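Thiol:disulfide interchange protein (PDB 4OD7) probably acts as a periplasmic disulfide oxidoreductase of the thioredoxin family, passing disulfide bonds to folding proteins, some of them probably virulence factors. Local coordinates at residues 34-38 with 39-43; 79-83 with 84-88; 108-111 with 112-116; 133-136 with 137-140. The protein carries 1 engineered substitution. One frame throughout, in Å; residues are numbered along the deposited sequence.

Contact 1: 34-38 with 39-43; sequences HCYQF and SEVYK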
ATOM      1  N   HIS A  34      -6.746   9.632  -0.182  1.00 13.07           N
ATOM      2  CA  HIS A  34      -7.021   8.711  -1.266  1.00 13.65           C
ATOM      3  C   HIS A  34      -6.651   7.252  -0.903  1.00 13.13           C
ATOM      4  O   HIS A  34      -7.309   6.332  -1.308  1.00 14.96           O
ATOM      5  CB  HIS A  34      -6.278   9.146  -2.519  1.00 17.82           C
ATOM      6  CG  HIS A  34      -6.901  10.321  -3.224  1.00 16.25           C
ATOM      7  ND1 HIS A  34      -6.464  11.605  -3.020  1.00 18.94           N
ATOM      8  CD2 HIS A  34      -7.900  10.414  -4.126  1.00 15.70           C
ATOM      9  CE1 HIS A  34      -7.167  12.435  -3.766  1.00 15.93           C
ATOM     10  NE2 HIS A  34      -8.058  11.738  -4.432  1.00 17.70           N
ATOM     11  N   CYS A  35      -5.586   7.025  -0.169  1.00 15.18           N
ATOM     12  CA  CYS A  35      -5.274   5.662   0.220  1.00 15.01           C
ATOM     13  C   CYS A  35      -6.323   5.082   1.149  1.00 14.79           C
ATOM     14  O   CYS A  35      -6.739   3.944   0.987  1.00 14.68           O
ATOM     15  CB  CYS A  35      -3.932   5.667   0.896  1.00 15.00           C
ATOM     16  SG  CYS A  35      -2.640   5.814  -0.243  1.00 16.36           S
ATOM     17  N   TYR A  36      -6.816   5.901   2.061  1.00 12.13           N
ATOM     18  CA  TYR A  36      -7.861   5.452   2.954  1.00 13.66           C
ATOM     19  C   TYR A  36      -9.102   5.111   2.183  1.00 14.54           C
ATOM     20  O   TYR A  36      -9.709   4.050   2.303  1.00 14.20           O
ATOM     21  CB  TYR A  36      -8.181   6.529   3.993  1.00 15.59           C
ATOM     22  CG  TYR A  36      -9.240   6.101   4.974  1.00 17.87           C
ATOM     23  CD1 TYR A  36      -9.013   5.090   5.892  1.00 20.88           C
ATOM     24  CD2 TYR A  36     -10.487   6.674   4.937  1.00 19.50           C
ATOM     25  CE1 TYR A  36      -9.989   4.688   6.750  1.00 19.80           C
ATOM     26  CE2 TYR A  36     -11.463   6.297   5.799  1.00 20.68           C
ATOM     27  CZ  TYR A  36     -11.214   5.309   6.703  1.00 24.64           C
ATOM     28  OH  TYR A  36     -12.236   4.944   7.544  1.00 30.29           O
ATOM     29  N   GLN A  37      -9.485   6.053   1.360  1.00 14.46           N
ATOM     30  CA  GLN A  37     -10.606   5.827   0.495  1.00 16.88           C
ATOM     31  C   GLN A  37     -10.475   4.506  -0.368  1.00 15.35           C
ATOM     32  O   GLN A  37     -11.380   3.725  -0.447  1.00 16.63           O
ATOM     33  CB  GLN A  37     -10.696   7.008  -0.411  1.00 19.85           C
ATOM     34  CG  GLN A  37     -11.679   8.093  -0.181  1.00 25.04           C
ATOM     35  CD  GLN A  37     -13.055   7.617  -0.470  1.00 19.38           C
ATOM     36  OE1 GLN A  37     -13.284   6.627  -1.124  1.00 21.57           O
ATOM     37  NE2 GLN A  37     -13.962   8.308   0.015  1.00 23.48           N
ATOM     38  N   PHE A  38      -9.321   4.295  -0.988  1.00 14.72           N
ATOM     39  CA  PHE A  38      -9.033   3.176  -1.904  1.00 16.61           C
ATOM     40  C   PHE A  38      -9.061   1.815  -1.173  1.00 17.26           C
ATOM     41  O   PHE A  38      -9.656   0.847  -1.639  1.00 21.28           O
ATOM     42  CB  PHE A  38      -7.659   3.370  -2.540  1.00 18.93           C
ATOM     43  CG  PHE A  38      -7.416   2.559  -3.814  1.00 19.86           C
ATOM     44  CD1 PHE A  38      -7.825   3.007  -5.069  1.00 21.87           C
ATOM     45  CD2 PHE A  38      -6.758   1.362  -3.749  1.00 22.65           C
ATOM     46  CE1 PHE A  38      -7.566   2.296  -6.184  1.00 22.14           C
ATOM     47  CE2 PHE A  38      -6.473   0.625  -4.906  1.00 21.03           C
ATOM     48  CZ  PHE A  38      -6.879   1.084  -6.099  1.00 24.41           C
ATOM     49  N   SER A  39      -8.380   1.738  -0.028  1.00 18.39           N
ATOM     50  CA  SER A  39      -8.202   0.452   0.612  1.00 18.64           C
ATOM     51  C   SER A  39      -9.181   0.202   1.765  1.00 22.48           C
ATOM     52  O   SER A  39      -9.623  -0.927   1.927  1.00 29.56           O
ATOM     53  CB  SER A  39      -6.777   0.353   1.121  1.00 19.45           C
ATOM     54  OG  SER A  39      -6.554   1.239   2.186  1.00 22.77           O
ATOM     55  N   GLU A  40      -9.553   1.204   2.555  1.00 19.23           N
ATOM     56  CA  GLU A  40     -10.380   0.962   3.743  1.00 18.33           C
ATOM     57  C   GLU A  40     -11.854   1.077   3.483  1.00 22.11           C
ATOM     58  O   GLU A  40     -12.645   0.390   4.119  1.00 25.35           O
ATOM     59  CB  GLU A  40      -9.999   1.886   4.896  1.00 17.55           C
ATOM     60  CG  GLU A  40      -8.609   1.735   5.487  1.00 19.34           C
ATOM     61  CD  GLU A  40      -8.493   0.441   6.226  1.00 20.12           C
ATOM     62  OE1 GLU A  40      -9.288   0.316   7.165  1.00 24.69           O
ATOM     63  OE2 GLU A  40      -7.624  -0.415   5.974  1.00 25.80           O
ATOM     64  N   VAL A  41     -12.236   1.937   2.542  1.00 24.00           N
ATOM     65  CA  VAL A  41     -13.662   2.142   2.194  1.00 23.52           C
ATOM     66  C   VAL A  41     -14.050   1.282   0.985  1.00 24.22           C
ATOM     67  O   VAL A  41     -14.944   0.449   1.078  1.00 25.58           O
ATOM     68  CB  VAL A  41     -13.983   3.660   1.893  1.00 18.70           C
ATOM     69  CG1 VAL A  41     -15.463   3.840   1.563  1.00 21.59           C
ATOM     70  CG2 VAL A  41     -13.560   4.578   3.069  1.00 18.07           C
ATOM     71  N   TYR A  42     -13.398   1.501  -0.145  1.00 20.37           N
ATOM     72  CA  TYR A  42     -13.718   0.787  -1.370  1.00 22.31           C
ATOM     73  C   TYR A  42     -13.119  -0.619  -1.390  1.00 22.96           C
ATOM     74  O   TYR A  42     -13.604  -1.474  -2.124  1.00 23.46           O
ATOM     75  CB  TYR A  42     -13.214   1.546  -2.607  1.00 20.53           C
ATOM     76  CG  TYR A  42     -13.898   2.870  -2.912  1.00 21.23           C
ATOM     77  CD1 TYR A  42     -15.154   3.182  -2.414  1.00 19.87           C
ATOM     78  CD2 TYR A  42     -13.297   3.787  -3.772  1.00 22.66           C
ATOM     79  CE1 TYR A  42     -15.763   4.376  -2.722  1.00 20.14           C
ATOM     80  CE2 TYR A  42     -13.904   4.988  -4.089  1.00 21.51           C
ATOM     81  CZ  TYR A  42     -15.137   5.281  -3.576  1.00 20.49           C
ATOM     82  OH  TYR A  42     -15.743   6.480  -3.915  1.00 21.02           O
ATOM     83  N   LYS A  43     -12.048  -0.835  -0.621  1.00 21.38           N
ATOM     84  CA  LYS A  43     -11.394  -2.141  -0.529  1.00 23.16           C
ATOM     85  C   LYS A  43     -10.889  -2.627  -1.898  1.00 25.19           C
ATOM     86  O   LYS A  43     -11.087  -3.768  -2.267  1.00 28.64           O
ATOM     87  CB  LYS A  43     -12.389  -3.142   0.062  1.00 24.28           C
ATOM     88  CG  LYS A  43     -12.931  -2.744   1.435  1.00 28.40           C
ATOM     89  CD  LYS A  43     -13.979  -3.708   1.881  1.00 32.09           C
ATOM     90  CE  LYS A  43     -14.622  -3.353   3.193  1.00 34.12           C
ATOM     91  NZ  LYS A  43     -15.280  -4.584   3.774  1.00 37.76           N
TER
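The ring of Tyr36 lies across the aliphatic part of Glu40 at about a right angle, with Tyr36 CE1 3.4 Å from Glu40 CB. Its CG is anti to the backbone N (chi1 -179°), which swings the ring along the helix toward the next turn, where its far rim, at CE2, also meets Val41 CG2 at 3.8 Å. Glu40 bends at chi2: its CB and CG stay against the ring while the carboxylate leads away. Gln37 likewise folds back on itself and sets OE1 over one face of the Tyr42 ring, 3.4 Å from Tyr42 CZ. Gln37 and Tyr42 each pack against apolar side-chain atoms of the bound peptide. Ser39 OG sits between the backbone N and the carbonyl carbon (chi1 69°), which turns it back to Cys35 O at 3.0 Å; Ser39 N reaches the same oxygen at 2.9 Å from the opposite face. The helix then widens: Tyr42 N bonds to Gln37 O at 3.0 Å in a pi-type turn. The first turn of this thioredoxin-fold helix carries Cys35 of the CXXC site, just after engineered Ser32, which replaces the first cysteine. Serine suits buried position 39 because its hydroxyl spends its hydrogen on the helix itself, giving the Cys35 carbonyl two donors.

Contact 2: 79-83 with 84-88; sequences VAIAL and GVEDQ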
ATOM      1  N   VAL A  79       6.823  -2.840  11.124  1.00 14.26           N
ATOM      2  CA  VAL A  79       6.510  -3.559  12.361  1.00 13.79           C
ATOM      3  C   VAL A  79       5.236  -4.383  12.169  1.00 14.51           C
ATOM      4  O   VAL A  79       5.149  -5.517  12.630  1.00 15.90           O
ATOM      5  CB  VAL A  79       6.378  -2.594  13.550  1.00 12.30           C
ATOM      6  CG1 VAL A  79       5.851  -3.328  14.794  1.00 11.58           C
ATOM      7  CG2 VAL A  79       7.727  -1.959  13.840  1.00 13.90           C
ATOM      8  N   ALA A  80       4.235  -3.789  11.519  1.00 14.67           N
ATOM      9  CA  ALA A  80       2.970  -4.466  11.312  1.00 15.97           C
ATOM     10  C   ALA A  80       3.171  -5.741  10.498  1.00 16.34           C
ATOM     11  O   ALA A  80       2.532  -6.765  10.775  1.00 18.46           O
ATOM     12  CB  ALA A  80       1.997  -3.553  10.632  1.00 14.94           C
ATOM     13  N   ILE A  81       4.012  -5.642   9.463  1.00 15.61           N
ATOM     14  CA  ILE A  81       4.382  -6.771   8.612  1.00 12.73           C
ATOM     15  C   ILE A  81       5.127  -7.801   9.431  1.00 12.97           C
ATOM     16  O   ILE A  81       4.821  -8.984   9.342  1.00 16.33           O
ATOM     17  CB  ILE A  81       5.212  -6.355   7.416  1.00 12.91           C
ATOM     18  CG1 ILE A  81       4.358  -5.450   6.504  1.00 12.46           C
ATOM     19  CG2 ILE A  81       5.726  -7.578   6.649  1.00 14.83           C
ATOM     20  CD1 ILE A  81       5.150  -4.744   5.491  1.00 11.57           C
ATOM     21  N   ALA A  82       6.127  -7.357  10.187  1.00 11.65           N
ATOM     22  CA  ALA A  82       6.939  -8.274  10.964  1.00 13.32           C
ATOM     23  C   ALA A  82       6.120  -9.056  12.001  1.00 16.81           C
ATOM     24  O   ALA A  82       6.422 -10.241  12.281  1.00 16.97           O
ATOM     25  CB  ALA A  82       8.100  -7.526  11.648  1.00 15.15           C
ATOM     26  N   LEU A  83       5.137  -8.389  12.616  1.00 18.55           N
ATOM     27  CA  LEU A  83       4.312  -9.026  13.646  1.00 17.06           C
ATOM     28  C   LEU A  83       3.128  -9.715  13.002  1.00 17.14           C
ATOM     29  O   LEU A  83       2.422 -10.445  13.674  1.00 20.28           O
ATOM     30  CB  LEU A  83       3.843  -8.004  14.685  1.00 17.05           C
ATOM     31  CG  LEU A  83       5.010  -7.387  15.467  1.00 16.61           C
ATOM     32  CD1 LEU A  83       4.566  -6.458  16.529  1.00 16.14           C
ATOM     33  CD2 LEU A  83       5.978  -8.437  16.016  1.00 18.64           C
ATOM     34  N   GLY A  84       2.892  -9.431  11.715  1.00 20.39           N
ATOM     35  CA  GLY A  84       1.800 -10.016  10.959  1.00 17.70           C
ATOM     36  C   GLY A  84       0.451  -9.509  11.420  1.00 20.30           C
ATOM     37  O   GLY A  84      -0.546 -10.231  11.340  1.00 21.42           O
ATOM     38  N   VAL A  85       0.395  -8.247  11.812  1.00 16.62           N
ATOM     39  CA  VAL A  85      -0.834  -7.681  12.377  1.00 15.82           C
ATOM     40  C   VAL A  85      -1.396  -6.540  11.532  1.00 14.00           C
ATOM     41  O   VAL A  85      -2.029  -5.637  12.034  1.00 15.35           O
ATOM     42  CB  VAL A  85      -0.572  -7.231  13.843  1.00 14.72           C
ATOM     43  CG1 VAL A  85      -0.169  -8.407  14.719  1.00 16.89           C
ATOM     44  CG2 VAL A  85       0.515  -6.146  13.898  1.00 19.38           C
ATOM     45  N   GLU A  86      -1.098  -6.592  10.246  1.00 17.70           N
ATOM     46  CA  GLU A  86      -1.511  -5.593   9.272  1.00 17.69           C
ATOM     47  C   GLU A  86      -3.006  -5.322   9.382  1.00 19.15           C
ATOM     48  O   GLU A  86      -3.420  -4.200   9.549  1.00 19.61           O
ATOM     49  CB  GLU A  86      -1.184  -6.060   7.855  1.00 17.18           C
ATOM     50  CG  GLU A  86       0.285  -6.346   7.549  1.00 17.02           C
ATOM     51  CD  GLU A  86       0.620  -7.830   7.687  1.00 22.57           C
ATOM     52  OE1 GLU A  86      -0.045  -8.532   8.491  1.00 21.05           O
ATOM     53  OE2 GLU A  86       1.520  -8.325   6.958  1.00 22.19           O
ATOM     54  N   ASP A  87      -3.812  -6.369   9.364  1.00 22.33           N
ATOM     55  CA  ASP A  87      -5.254  -6.183   9.381  1.00 24.44           C
ATOM     56  C   ASP A  87      -5.812  -5.555  10.644  1.00 23.71           C
ATOM     57  O   ASP A  87      -6.821  -4.859  10.611  1.00 23.66           O
ATOM     58  CB  ASP A  87      -5.934  -7.550   9.212  1.00 27.35           C
ATOM     59  CG  ASP A  87      -5.935  -8.042   7.792  1.00 27.95           C
ATOM     60  OD1 ASP A  87      -5.406  -7.329   6.922  1.00 27.42           O
ATOM     61  OD2 ASP A  87      -6.453  -9.164   7.559  1.00 31.46           O
ATOM     62  N   GLN A  88      -5.152  -5.814  11.751  1.00 18.71           N
ATOM     63  CA  GLN A  88      -5.537  -5.294  13.053  1.00 21.36           C
ATOM     64  C   GLN A  88      -5.157  -3.822  13.262  1.00 23.08           C
ATOM     65  O   GLN A  88      -5.915  -3.088  13.830  1.00 23.96           O
ATOM     66  CB  GLN A  88      -4.892  -6.145  14.170  1.00 23.88           C
ATOM     67  CG  GLN A  88      -5.493  -7.541  14.424  1.00 25.18           C
ATOM     68  CD  GLN A  88      -5.406  -8.527  13.248  1.00 25.19           C
ATOM     69  OE1 GLN A  88      -4.385  -8.633  12.545  1.00 28.00           O
ATOM     70  NE2 GLN A  88      -6.496  -9.253  13.034  1.00 27.26           N
TER
HETATM   71  O   HOH W   1       0.307 -12.236  13.865  1.00 28.18           O
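A positive phi of 70° at Gly84 turns the chain back on the end of helix 70-83, bringing Val85 N to Ala80 O. This is a Schellman motif with Gly84 as its C-prime residue; glycine suits the place because it enters this backbone region without the strain that a side chain brings. The bond from Val85 N to Ala80 O is 2.8 Å long and lies in the carbonyl plane, whereas the second bond of the motif, from Gly84 N to Ile81 O at 3.1 Å, is weak. As is usual in this motif, an apolar pair flanks the turn: Val85 CG2 faces Ala80 CB at 4.4 Å and also approaches Leu83 CB at 3.9 Å. Branched and apolar, Val85 can thus cover the helix end while touching Val118 beyond. Glu86, opening helix 86-99, bends at chi2 (96°) and folds its carboxylate back toward the preceding helix, obliquely to Ile81, with OE2 3.7 Å from Ile81 CA. Ala80, small enough for a buried place, packs against Phe113 of helix 106-115. On the solvent side a water donates to Leu83 O at 2.8 Å and, weakly, to Gly84 O at 3.3 Å.

Contact 3: 108-111 with 112-116; sequences DIRT and TFINA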
ATOM      1  N   ASP A 108       2.903   7.559  20.387  1.00 18.14           N
ATOM      2  CA  ASP A 108       1.529   7.332  19.976  1.00 18.74           C
ATOM      3  C   ASP A 108       1.377   6.179  18.978  1.00 16.05           C
ATOM      4  O   ASP A 108       0.389   5.464  18.967  1.00 19.08           O
ATOM      5  CB  ASP A 108       0.964   8.596  19.378  1.00 18.00           C
ATOM      6  CG  ASP A 108       0.820   9.684  20.385  1.00 19.60           C
ATOM      7  OD1 ASP A 108       0.680   9.402  21.596  1.00 21.25           O
ATOM      8  OD2 ASP A 108       0.804  10.831  19.948  1.00 22.68           O
ATOM      9  N   ILE A 109       2.338   6.034  18.088  1.00 18.54           N
ATOM     10  CA  ILE A 109       2.339   4.882  17.195  1.00 15.96           C
ATOM     11  C   ILE A 109       2.397   3.615  18.037  1.00 16.09           C
ATOM     12  O   ILE A 109       1.581   2.718  17.878  1.00 16.03           O
ATOM     13  CB  ILE A 109       3.491   4.925  16.211  1.00 15.02           C
ATOM     14  CG1 ILE A 109       3.451   6.245  15.443  1.00 16.25           C
ATOM     15  CG2 ILE A 109       3.380   3.759  15.259  1.00 13.61           C
ATOM     16  CD1 ILE A 109       4.549   6.445  14.435  1.00 16.46           C
ATOM     17  N   ARG A 110       3.344   3.561  18.961  1.00 19.55           N
ATOM     18  CA  ARG A 110       3.451   2.455  19.907  1.00 18.39           C
ATOM     19  C   ARG A 110       2.145   2.181  20.667  1.00 17.73           C
ATOM     20  O   ARG A 110       1.683   1.031  20.718  1.00 19.28           O
ATOM     21  CB  ARG A 110       4.582   2.741  20.876  1.00 17.55           C
ATOM     22  CG  ARG A 110       4.831   1.661  21.888  1.00 17.41           C
ATOM     23  CD  ARG A 110       6.056   1.958  22.668  1.00 16.63           C
ATOM     24  NE  ARG A 110       6.346   0.903  23.623  1.00 19.85           N
ATOM     25  CZ  ARG A 110       5.833   0.853  24.849  1.00 23.83           C
ATOM     26  NH1 ARG A 110       4.951   1.762  25.240  1.00 25.88           N
ATOM     27  NH2 ARG A 110       6.172  -0.126  25.678  1.00 25.69           N
ATOM     28  N   THR A 111       1.525   3.226  21.212  1.00 16.34           N
ATOM     29  CA  THR A 111       0.251   3.069  21.933  1.00 18.03           C
ATOM     30  C   THR A 111      -0.800   2.486  21.026  1.00 19.05           C
ATOM     31  O   THR A 111      -1.586   1.686  21.465  1.00 23.18           O
ATOM     32  CB  THR A 111      -0.295   4.389  22.493  1.00 18.88           C
ATOM     33  OG1 THR A 111       0.613   4.896  23.478  1.00 26.96           O
ATOM     34  CG2 THR A 111      -1.622   4.165  23.128  1.00 19.27           C
ATOM     35  N   THR A 112      -0.813   2.896  19.760  1.00 19.71           N
ATOM     36  CA  THR A 112      -1.761   2.377  18.774  1.00 18.81           C
ATOM     37  C   THR A 112      -1.663   0.863  18.550  1.00 17.78           C
ATOM     38  O   THR A 112      -2.665   0.158  18.563  1.00 17.53           O
ATOM     39  CB  THR A 112      -1.539   3.083  17.405  1.00 17.37           C
ATOM     40  OG1 THR A 112      -1.619   4.500  17.583  1.00 17.45           O
ATOM     41  CG2 THR A 112      -2.561   2.626  16.350  1.00 18.71           C
ATOM     42  N   PHE A 113      -0.442   0.374  18.378  1.00 20.52           N
ATOM     43  CA  PHE A 113      -0.193  -1.057  18.245  1.00 17.39           C
ATOM     44  C   PHE A 113      -0.705  -1.792  19.503  1.00 20.04           C
ATOM     45  O   PHE A 113      -1.432  -2.776  19.386  1.00 21.48           O
ATOM     46  CB  PHE A 113       1.276  -1.322  18.019  1.00 14.57           C
ATOM     47  CG  PHE A 113       1.693  -1.198  16.562  1.00 14.15           C
ATOM     48  CD1 PHE A 113       2.010  -2.314  15.802  1.00 19.41           C
ATOM     49  CD2 PHE A 113       1.715   0.027  15.934  1.00 15.86           C
ATOM     50  CE1 PHE A 113       2.383  -2.191  14.471  1.00 18.91           C
ATOM     51  CE2 PHE A 113       2.116   0.142  14.582  1.00 16.27           C
ATOM     52  CZ  PHE A 113       2.425  -0.956  13.864  1.00 13.90           C
ATOM     53  N   ILE A 114      -0.352  -1.290  20.692  1.00 19.68           N
ATOM     54  CA  ILE A 114      -0.762  -1.921  21.956  1.00 17.35           C
ATOM     55  C   ILE A 114      -2.293  -1.959  22.113  1.00 17.61           C
ATOM     56  O   ILE A 114      -2.832  -2.979  22.522  1.00 23.13           O
ATOM     57  CB  ILE A 114      -0.124  -1.204  23.186  1.00 19.68           C
ATOM     58  CG1 ILE A 114       1.409  -1.386  23.192  1.00 18.19           C
ATOM     59  CG2 ILE A 114      -0.745  -1.711  24.487  1.00 19.48           C
ATOM     60  CD1 ILE A 114       2.146  -0.489  24.156  1.00 19.25           C
ATOM     61  N   ASN A 115      -3.004  -0.897  21.735  1.00 17.79           N
ATOM     62  CA  ASN A 115      -4.466  -0.921  21.779  1.00 18.47           C
ATOM     63  C   ASN A 115      -5.120  -1.826  20.736  1.00 21.49           C
ATOM     64  O   ASN A 115      -6.249  -2.268  20.911  1.00 22.45           O
ATOM     65  CB  ASN A 115      -4.979   0.454  21.572  1.00 18.53           C
ATOM     66  CG  ASN A 115      -4.908   1.241  22.786  1.00 22.80           C
ATOM     67  OD1 ASN A 115      -5.126   0.727  23.874  1.00 26.91           O
ATOM     68  ND2 ASN A 115      -4.533   2.502  22.639  1.00 23.64           N
ATOM     69  N   ALA A 116      -4.379  -2.130  19.676  1.00 24.41           N
ATOM     70  CA  ALA A 116      -4.787  -3.121  18.677  1.00 27.36           C
ATOM     71  C   ALA A 116      -4.351  -4.548  19.075  1.00 27.17           C
ATOM     72  O   ALA A 116      -4.313  -5.438  18.213  1.00 28.05           O
ATOM     73  CB  ALA A 116      -4.219  -2.756  17.314  1.00 28.68           C
TER
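Ile109 and Phe113 lie side by side, pointing the same way into the interior, with Ile109 CG2 3.9 Å from Phe113 CE2. The Phe113 ring also turns an edge to its partner's backbone, CD2 standing 3.3 Å from Ile109 O in the ring plane. Next to this apolar strip, Thr112 sets OG1 anti to its carbonyl carbon (chi1 -55°), from where it gives a hydrogen bond of 2.6 Å to Asp108 O; Thr112 N takes the other face of that oxygen at 2.9 Å. Threonine fits because its hydroxyl is satisfied within the helix while the rest of the side chain packs on Ala92 and Leu93. Helix 106-115 belongs to the all-helical part inserted into the thioredoxin fold of DsbA proteins, and Ile109 and Phe113 press it against helix 70-83. Away from that core the packing is lighter. Arg110, extended from CG to NE, forms a salt bridge with Asp124, and Ile114 CD1 sits over one face of its guanidinium, 3.8 Å from Arg110 NH1. On the exposed flank Asn115 runs alongside Thr111, its ND2 3.4 Å from Thr111 CG2, while the Thr111 hydroxyl turns back to bond with Asp107 O.

Contact 4: 133-136 with 137-140; sequences NSLV and SQQQ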
ATOM      1  N   ASN A 133      14.328  -3.315  10.220  1.00 13.59           N
ATOM      2  CA  ASN A 133      15.272  -2.501   9.467  1.00 14.15           C
ATOM      3  C   ASN A 133      15.346  -2.881   7.975  1.00 15.04           C
ATOM      4  O   ASN A 133      15.264  -2.029   7.113  1.00 15.68           O
ATOM      5  CB  ASN A 133      16.659  -2.600  10.087  1.00 14.46           C
ATOM      6  CG  ASN A 133      16.726  -1.996  11.484  1.00 16.18           C
ATOM      7  OD1 ASN A 133      15.921  -1.141  11.864  1.00 17.53           O
ATOM      8  ND2 ASN A 133      17.682  -2.462  12.261  1.00 17.37           N
ATOM      9  N   SER A 134      15.385  -4.173   7.677  1.00 15.66           N
ATOM     10  CA  SER A 134      15.388  -4.666   6.309  1.00 14.34           C
ATOM     11  C   SER A 134      14.125  -4.308   5.573  1.00 12.72           C
ATOM     12  O   SER A 134      14.186  -3.904   4.426  1.00 14.27           O
ATOM     13  CB  SER A 134      15.530  -6.181   6.294  1.00 17.22           C
ATOM     14  OG  SER A 134      16.764  -6.553   6.874  1.00 24.37           O
ATOM     15  N   LEU A 135      12.984  -4.435   6.233  1.00 12.63           N
ATOM     16  CA  LEU A 135      11.703  -4.053   5.620  1.00 14.61           C
ATOM     17  C   LEU A 135      11.638  -2.555   5.325  1.00 13.84           C
ATOM     18  O   LEU A 135      11.027  -2.134   4.350  1.00 13.64           O
ATOM     19  CB  LEU A 135      10.515  -4.414   6.530  1.00 12.70           C
ATOM     20  CG  LEU A 135      10.185  -5.888   6.614  1.00 14.38           C
ATOM     21  CD1 LEU A 135       9.273  -6.134   7.778  1.00 16.63           C
ATOM     22  CD2 LEU A 135       9.538  -6.393   5.361  1.00 16.78           C
ATOM     23  N   VAL A 136      12.222  -1.738   6.187  1.00 12.42           N
ATOM     24  CA  VAL A 136      12.199  -0.300   5.951  1.00 15.17           C
ATOM     25  C   VAL A 136      13.007  -0.011   4.677  1.00 16.14           C
ATOM     26  O   VAL A 136      12.561   0.754   3.812  1.00 16.62           O
ATOM     27  CB  VAL A 136      12.732   0.502   7.200  1.00 16.32           C
ATOM     28  CG1 VAL A 136      13.266   1.929   6.805  1.00 14.11           C
ATOM     29  CG2 VAL A 136      11.659   0.455   8.374  1.00 10.86           C
ATOM     30  N   SER A 137      14.195  -0.615   4.580  1.00 14.65           N
ATOM     31  CA  SER A 137      15.070  -0.461   3.421  1.00 15.88           C
ATOM     32  C   SER A 137      14.361  -0.935   2.187  1.00 15.58           C
ATOM     33  O   SER A 137      14.424  -0.295   1.152  1.00 16.02           O
ATOM     34  CB  SER A 137      16.373  -1.183   3.639  1.00 19.01           C
ATOM     35  OG  SER A 137      16.990  -0.634   4.768  1.00 18.65           O
ATOM     36  N   GLN A 138      13.667  -2.063   2.304  1.00 18.16           N
ATOM     37  CA  GLN A 138      12.937  -2.644   1.183  1.00 19.19           C
ATOM     38  C   GLN A 138      11.906  -1.681   0.603  1.00 17.87           C
ATOM     39  O   GLN A 138      11.746  -1.608  -0.610  1.00 19.37           O
ATOM     40  CB  GLN A 138      12.200  -3.892   1.611  1.00 16.46           C
ATOM     41  CG  GLN A 138      11.584  -4.591   0.415  1.00 18.70           C
ATOM     42  CD  GLN A 138      11.242  -6.035   0.702  1.00 19.46           C
ATOM     43  OE1 GLN A 138      11.972  -6.935   0.323  1.00 23.22           O
ATOM     44  NE2 GLN A 138      10.108  -6.258   1.369  1.00 20.72           N
ATOM     45  N   GLN A 139      11.183  -1.012   1.493  1.00 15.49           N
ATOM     46  CA  GLN A 139      10.144  -0.044   1.117  1.00 13.55           C
ATOM     47  C   GLN A 139      10.705   1.197   0.438  1.00 15.87           C
ATOM     48  O   GLN A 139      10.266   1.609  -0.642  1.00 16.38           O
ATOM     49  CB  GLN A 139       9.373   0.342   2.357  1.00 13.59           C
ATOM     50  CG  GLN A 139       8.541  -0.789   2.863  1.00 13.49           C
ATOM     51  CD  GLN A 139       7.788  -0.446   4.123  1.00 15.11           C
ATOM     52  OE1 GLN A 139       6.678   0.094   4.075  1.00 15.51           O
ATOM     53  NE2 GLN A 139       8.377  -0.777   5.268  1.00 16.41           N
ATOM     54  N   GLN A 140      11.710   1.767   1.088  1.00 16.83           N
ATOM     55  CA  GLN A 140      12.320   2.993   0.661  1.00 20.35           C
ATOM     56  C   GLN A 140      12.958   2.828  -0.703  1.00 19.81           C
ATOM     57  O   GLN A 140      12.864   3.709  -1.515  1.00 22.80           O
ATOM     58  CB  GLN A 140      13.372   3.410   1.667  1.00 21.47           C
ATOM     59  CG  GLN A 140      12.852   3.789   3.051  1.00 20.48           C
ATOM     60  CD  GLN A 140      14.010   4.018   4.025  1.00 23.45           C
ATOM     61  OE1 GLN A 140      15.041   3.323   3.954  1.00 23.57           O
ATOM     62  NE2 GLN A 140      13.857   4.981   4.938  1.00 24.18           N
TER
HETATM   63  O   HOH W   2      16.380   0.507   7.258  1.00 33.52           O
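Helix 130-145, the long helix that leads from the helical part of this DsbA-like fold back toward strand 153-156, holds Leu135 and Gln139 one turn apart. Two donors of Gln139 grip Leu135 O: its backbone N at 3.1 Å, as in any alpha-helix, and its side-chain NE2, also at 3.1 Å. They come from opposite faces of the carbonyl, NE2 well above the plane, yet the accepting oxygen lies almost exactly in the plane of the glutamine amide. With CG anti to the carbonyl carbon (chi1 -69°) and the chain extended beyond it, the amide reaches back along the helix to this oxygen. Glutamine suits this buried place because it both gives and accepts: OE1 takes a hydrogen from His62 N of the central sheet, and NE2 has a further, weak bond to Thr74 O of helix 70-83. Leu135 packs on Ala78 and Ile81 of helix 70-83 and touches the more exposed Gln138 only lightly, CD2 to NE2 4.0 Å. Toward solvent, a water donates to Asn133 O at 2.8 Å and is hydrogen-bonded at 2.8 Å to Ser137 OG. Val136 and Gln140 make a plainer pair, Val136 CG1 lying 3.6 Å from the amide carbon CD of Gln140.

Overall arrangement
The four contacts follow one another along the chain. Contact 1 lies on helix 33-41 of the thioredoxin fold, at the redox site, whereas contacts 2 and 3 belong to the helices inserted between strands 58-62 and 153-156; contact 4 lies on the helix that leads back to the sheet. Contact 2, the turn between helices 70-83 and 86-99, joins its neighbours: Val79 CG1 touches Phe113 CE1 of contact 3 at 3.7 Å, and Ile81 CG2 meets Leu135 CD1 of contact 4 at 4.0 Å. Contacts 1 and 4 have centres about 24 Å apart. Helix 86-99 packs on the active-site helix through Phe94, so inserted helices and thioredoxin core probably form one continuous body around the redox site.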